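Local coordinates for formimidoylglutamase (Bacillus subtilis, PDB 3M1R), which hydrolyses N-formimidoyl-L-glutamate to L-glutamate and formamide in histidine degradation, using a pair of divalent metal ions, natively manganese, at residues D247-Q251 with S252-G256; L189-E193 with F194-Q198. One frame throughout, in Å; residues are numbered along the deposited sequence.

Contact 1 (D247-Q251 with S252-G256). With CA (calcium ion), chain B.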
# COMPACT_ATOMS: atom_id res chain seq x y z
N ASP D 247 4.07 -1.40 -22.33
CA ASP D 247 3.51 -0.07 -22.15
C ASP D 247 2.71 0.41 -23.36
O ASP D 247 2.12 1.48 -23.33
CB ASP D 247 4.55 0.96 -21.68
CG ASP D 247 5.58 1.29 -22.73
OD1 ASP D 247 5.28 1.16 -23.95
OD2 ASP D 247 6.70 1.69 -22.32
N VAL D 248 2.66 -0.42 -24.40
CA VAL D 248 1.71 -0.21 -25.49
C VAL D 248 0.27 -0.30 -24.95
O VAL D 248 -0.66 0.27 -25.52
CB VAL D 248 1.91 -1.26 -26.61
CG1 VAL D 248 1.28 -2.61 -26.23
CG2 VAL D 248 1.33 -0.76 -27.92
N LEU D 249 0.10 -1.01 -23.85
CA LEU D 249 -1.21 -1.18 -23.25
C LEU D 249 -1.59 0.06 -22.48
O LEU D 249 -0.74 0.76 -21.96
CB LEU D 249 -1.24 -2.38 -22.29
CG LEU D 249 -1.09 -3.75 -22.93
CD1 LEU D 249 -0.70 -4.79 -21.88
CD2 LEU D 249 -2.38 -4.18 -23.67
N ASP D 250 -2.89 0.31 -22.44
CA ASP D 250 -3.47 1.41 -21.69
C ASP D 250 -3.19 1.25 -20.20
O ASP D 250 -3.21 0.12 -19.66
CB ASP D 250 -4.98 1.43 -21.92
CG ASP D 250 -5.63 2.67 -21.34
OD1 ASP D 250 -5.68 3.71 -22.04
OD2 ASP D 250 -6.11 2.61 -20.20
N GLN D 251 -2.98 2.37 -19.52
CA GLN D 251 -2.62 2.29 -18.10
C GLN D 251 -3.63 1.49 -17.29
O GLN D 251 -3.27 0.80 -16.35
CB GLN D 251 -2.35 3.67 -17.47
CG GLN D 251 -3.50 4.65 -17.53
CD GLN D 251 -3.11 6.01 -16.96
OE1 GLN D 251 -1.94 6.25 -16.66
NE2 GLN D 251 -4.08 6.89 -16.80
N SER D 252 -4.90 1.54 -17.67
CA SER D 252 -5.90 0.79 -16.90
C SER D 252 -5.72 -0.73 -17.02
O SER D 252 -6.16 -1.47 -16.14
CB SER D 252 -7.34 1.22 -17.25
OG SER D 252 -7.65 0.97 -18.61
N HIS D 253 -5.07 -1.19 -18.10
CA HIS D 253 -4.83 -2.62 -18.34
C HIS D 253 -3.43 -3.07 -17.94
O HIS D 253 -3.22 -4.25 -17.65
CB HIS D 253 -5.08 -2.97 -19.83
CG HIS D 253 -6.52 -3.00 -20.21
ND1 HIS D 253 -7.12 -4.09 -20.82
CD2 HIS D 253 -7.51 -2.08 -20.05
CE1 HIS D 253 -8.40 -3.84 -21.02
NE2 HIS D 253 -8.66 -2.63 -20.56
N ALA D 254 -2.48 -2.14 -17.91
CA ALA D 254 -1.12 -2.44 -17.44
C ALA D 254 -0.58 -1.35 -16.52
O ALA D 254 0.27 -0.56 -16.94
CB ALA D 254 -0.18 -2.64 -18.64
N PRO D 255 -1.06 -1.29 -15.27
CA PRO D 255 -0.62 -0.22 -14.35
C PRO D 255 0.83 -0.41 -13.94
O PRO D 255 1.41 0.48 -13.36
CB PRO D 255 -1.54 -0.40 -13.13
CG PRO D 255 -1.91 -1.84 -13.14
CD PRO D 255 -2.10 -2.14 -14.65
N GLY D 256 1.40 -1.58 -14.21
CA GLY D 256 2.76 -1.87 -13.78
C GLY D 256 3.86 -1.58 -14.78
O GLY D 256 4.94 -2.15 -14.65
CA CA B . 7.41 1.94 -24.67
O HOH W 1 0.90 0.70 -19.51

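Contact 2 (L189-E193 with F194-Q198)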
# COMPACT_ATOMS: atom_id res chain seq x y z
N LEU D 189 3.75 -0.81 -33.84
CA LEU D 189 2.31 -0.84 -33.66
C LEU D 189 1.96 -0.21 -32.32
O LEU D 189 2.48 -0.63 -31.29
CB LEU D 189 1.80 -2.29 -33.71
CG LEU D 189 1.99 -3.08 -35.02
CD1 LEU D 189 1.76 -4.57 -34.79
CD2 LEU D 189 1.07 -2.56 -36.12
N GLY D 190 1.10 0.80 -32.35
CA GLY D 190 0.59 1.42 -31.13
C GLY D 190 1.23 2.75 -30.76
O GLY D 190 1.02 3.24 -29.65
N ILE D 191 2.00 3.33 -31.69
CA ILE D 191 2.70 4.60 -31.42
C ILE D 191 1.67 5.63 -30.96
O ILE D 191 0.68 5.88 -31.65
CB ILE D 191 3.48 5.12 -32.65
CG1 ILE D 191 4.61 4.15 -33.03
CG2 ILE D 191 4.03 6.50 -32.38
CD1 ILE D 191 5.58 3.84 -31.90
N ARG D 192 1.88 6.23 -29.80
CA ARG D 192 0.80 6.92 -29.13
C ARG D 192 0.99 8.44 -29.14
O ARG D 192 2.09 8.92 -28.94
CB ARG D 192 0.66 6.40 -27.69
CG ARG D 192 -0.67 6.75 -27.02
CD ARG D 192 -0.61 6.40 -25.54
NE ARG D 192 -0.48 4.95 -25.34
CZ ARG D 192 -0.40 4.37 -24.15
NH1 ARG D 192 -0.45 5.11 -23.04
NH2 ARG D 192 -0.29 3.05 -24.05
N GLU D 193 -0.10 9.16 -29.41
CA GLU D 193 -0.13 10.62 -29.36
C GLU D 193 0.36 11.14 -27.99
O GLU D 193 -0.14 10.74 -26.95
CB GLU D 193 -1.56 11.10 -29.63
CG GLU D 193 -1.78 12.59 -29.51
CD GLU D 193 -1.44 13.34 -30.79
OE1 GLU D 193 -0.42 12.98 -31.43
OE2 GLU D 193 -2.18 14.28 -31.16
N PHE D 194 1.34 12.04 -28.03
CA PHE D 194 1.96 12.65 -26.84
C PHE D 194 2.93 11.74 -26.09
O PHE D 194 3.37 12.08 -25.00
CB PHE D 194 0.93 13.24 -25.85
CG PHE D 194 0.20 14.43 -26.39
CD1 PHE D 194 -1.16 14.39 -26.58
CD2 PHE D 194 0.90 15.57 -26.76
CE1 PHE D 194 -1.83 15.48 -27.10
CE2 PHE D 194 0.24 16.65 -27.28
CZ PHE D 194 -1.13 16.61 -27.46
N SER D 195 3.29 10.60 -26.69
CA SER D 195 4.34 9.74 -26.13
C SER D 195 5.71 9.88 -26.82
O SER D 195 6.66 9.18 -26.46
CB SER D 195 3.89 8.27 -26.18
OG SER D 195 2.69 8.09 -25.42
N ASN D 196 5.81 10.78 -27.80
CA ASN D 196 7.01 10.85 -28.64
C ASN D 196 7.49 12.26 -28.98
O ASN D 196 6.76 13.23 -28.81
CB ASN D 196 6.79 10.07 -29.94
CG ASN D 196 6.61 8.61 -29.69
OD1 ASN D 196 7.57 7.91 -29.39
ND2 ASN D 196 5.38 8.14 -29.79
N SER D 197 8.73 12.34 -29.47
CA SER D 197 9.35 13.62 -29.83
C SER D 197 9.38 13.82 -31.33
O SER D 197 9.46 12.85 -32.10
CB SER D 197 10.78 13.68 -29.30
OG SER D 197 10.79 13.54 -27.88
N GLN D 198 9.35 15.09 -31.75
CA GLN D 198 9.33 15.44 -33.16
C GLN D 198 10.55 14.88 -33.88
O GLN D 198 10.44 14.33 -34.98
CB GLN D 198 9.29 16.96 -33.32
CG GLN D 198 9.15 17.44 -34.76
CD GLN D 198 8.74 18.90 -34.84
OE1 GLN D 198 9.22 19.74 -34.07
NE2 GLN D 198 7.85 19.21 -35.78
O HOH W 2 0.77 9.72 -24.59

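Contact 1 (D247-Q251 with S252-G256)
Asp250 O receives two backbone bonds in one tight turn, from His253 N at 2.8 Å and from Ala254 N at 3.0 Å; the first donor stands 46° out of the carbonyl plane, whereas the second lies nearly in line with C=O. The Asp250 carboxylate folds back over the same turn: with CG anti to the backbone N (chi1 -171°), OD2 meets Ser252 OG at 2.8 Å and Ser252 N at 3.0 Å, both on its anti side but from opposite faces of the carboxylate plane. Its other oxygen, OD1, accepts from Gly264 N. With an alanine in place of Asp250, Ser252 OG and Ser252 N would probably lose their shared acceptor and Gly264 N its partner. Beside the turn, Leu249 CB packs on the Ala254 methyl, CB to CB at 3.8 Å. Upstream, Asp247 chelates a calcium ion through OD1 at 2.4 Å and OD2 at 2.5 Å, and Asp153, His155 and Asp245 complete that site. The side-chain bond from Asp250 to Ser252 N makes an Asx turn, extended by the backbone bonds into an Asx motif, three residues after the metal ligand Asp247 and within the region of the arginase family's Asp-x-Asp motif.

Contact 2 (L189-E193 with F194-Q198)
One face of the Phe194 ring carries the Glu193 carboxylate carbon, CD, which lies 4.2 Å above the ring plane and is offset toward the rim; the carboxylate and ring planes are 50° apart. His311 of a neighbouring subunit meets the same ring edge-to-face. Glu193 and Phe194 occupy the central positions of a type II beta turn from Arg192 to Ser195, closed by Ser195 N to Arg192 O at 3.1 Å, with the donor 42° out of the carbonyl plane. Phe194 has the positive phi of the third turn position, and its CB is consequently pressed to 2.9 Å from Glu193 O. Glu193 and Phe194 run side by side in the same direction, and Glu193 CG comes within 3.5 Å of Phe194 CD1. The bend at chi2 of Glu193 (85°) brings the acid group round over the ring, where OE2 forms a salt bridge with Lys314 of the neighbouring subunit and OE1 accepts from Ala76 N of that subunit. On the strand side, the Asn196 side chain crosses that of Ile191 at about a right angle, ND2 lying 3.3 Å from Ile191 CG2. The Asn196 amide is held at both ends, by Ala154 O through ND2 and by His156 N through OD1, which ties the turn to the loop bearing the metal ligand His155. Across the turn, Ser195 OG lies 3.5 Å from Arg192 CB, and a water bridges Ser195 OG and Glu193 O at 2.7 Å from each.

In the fold
Both contacts lie at or just beyond the ends of parallel strands of the central sheet, 239-245 for contact 1 and 186-191 for contact 2, with strand 147-152 lying between these two. Contact 1 is buried throughout and combines bonds within its turn with uncharged ones to another subunit, such as Gln251 NE2 to Met300 O of that subunit; contact 2 is only partly buried and makes a charged link to a neighbouring subunit through Glu193. Both adjoin the metal site: contact 1 supplies the ligand Asp247, while contact 2 is hydrogen-bonded through Asn196 to the residues flanking the ligand His155. They meet directly at Arg192, whose NH2 lies 3.1 Å from Leu249 O and 3.2 Å from Val248 O, probable but weak hydrogen bonds.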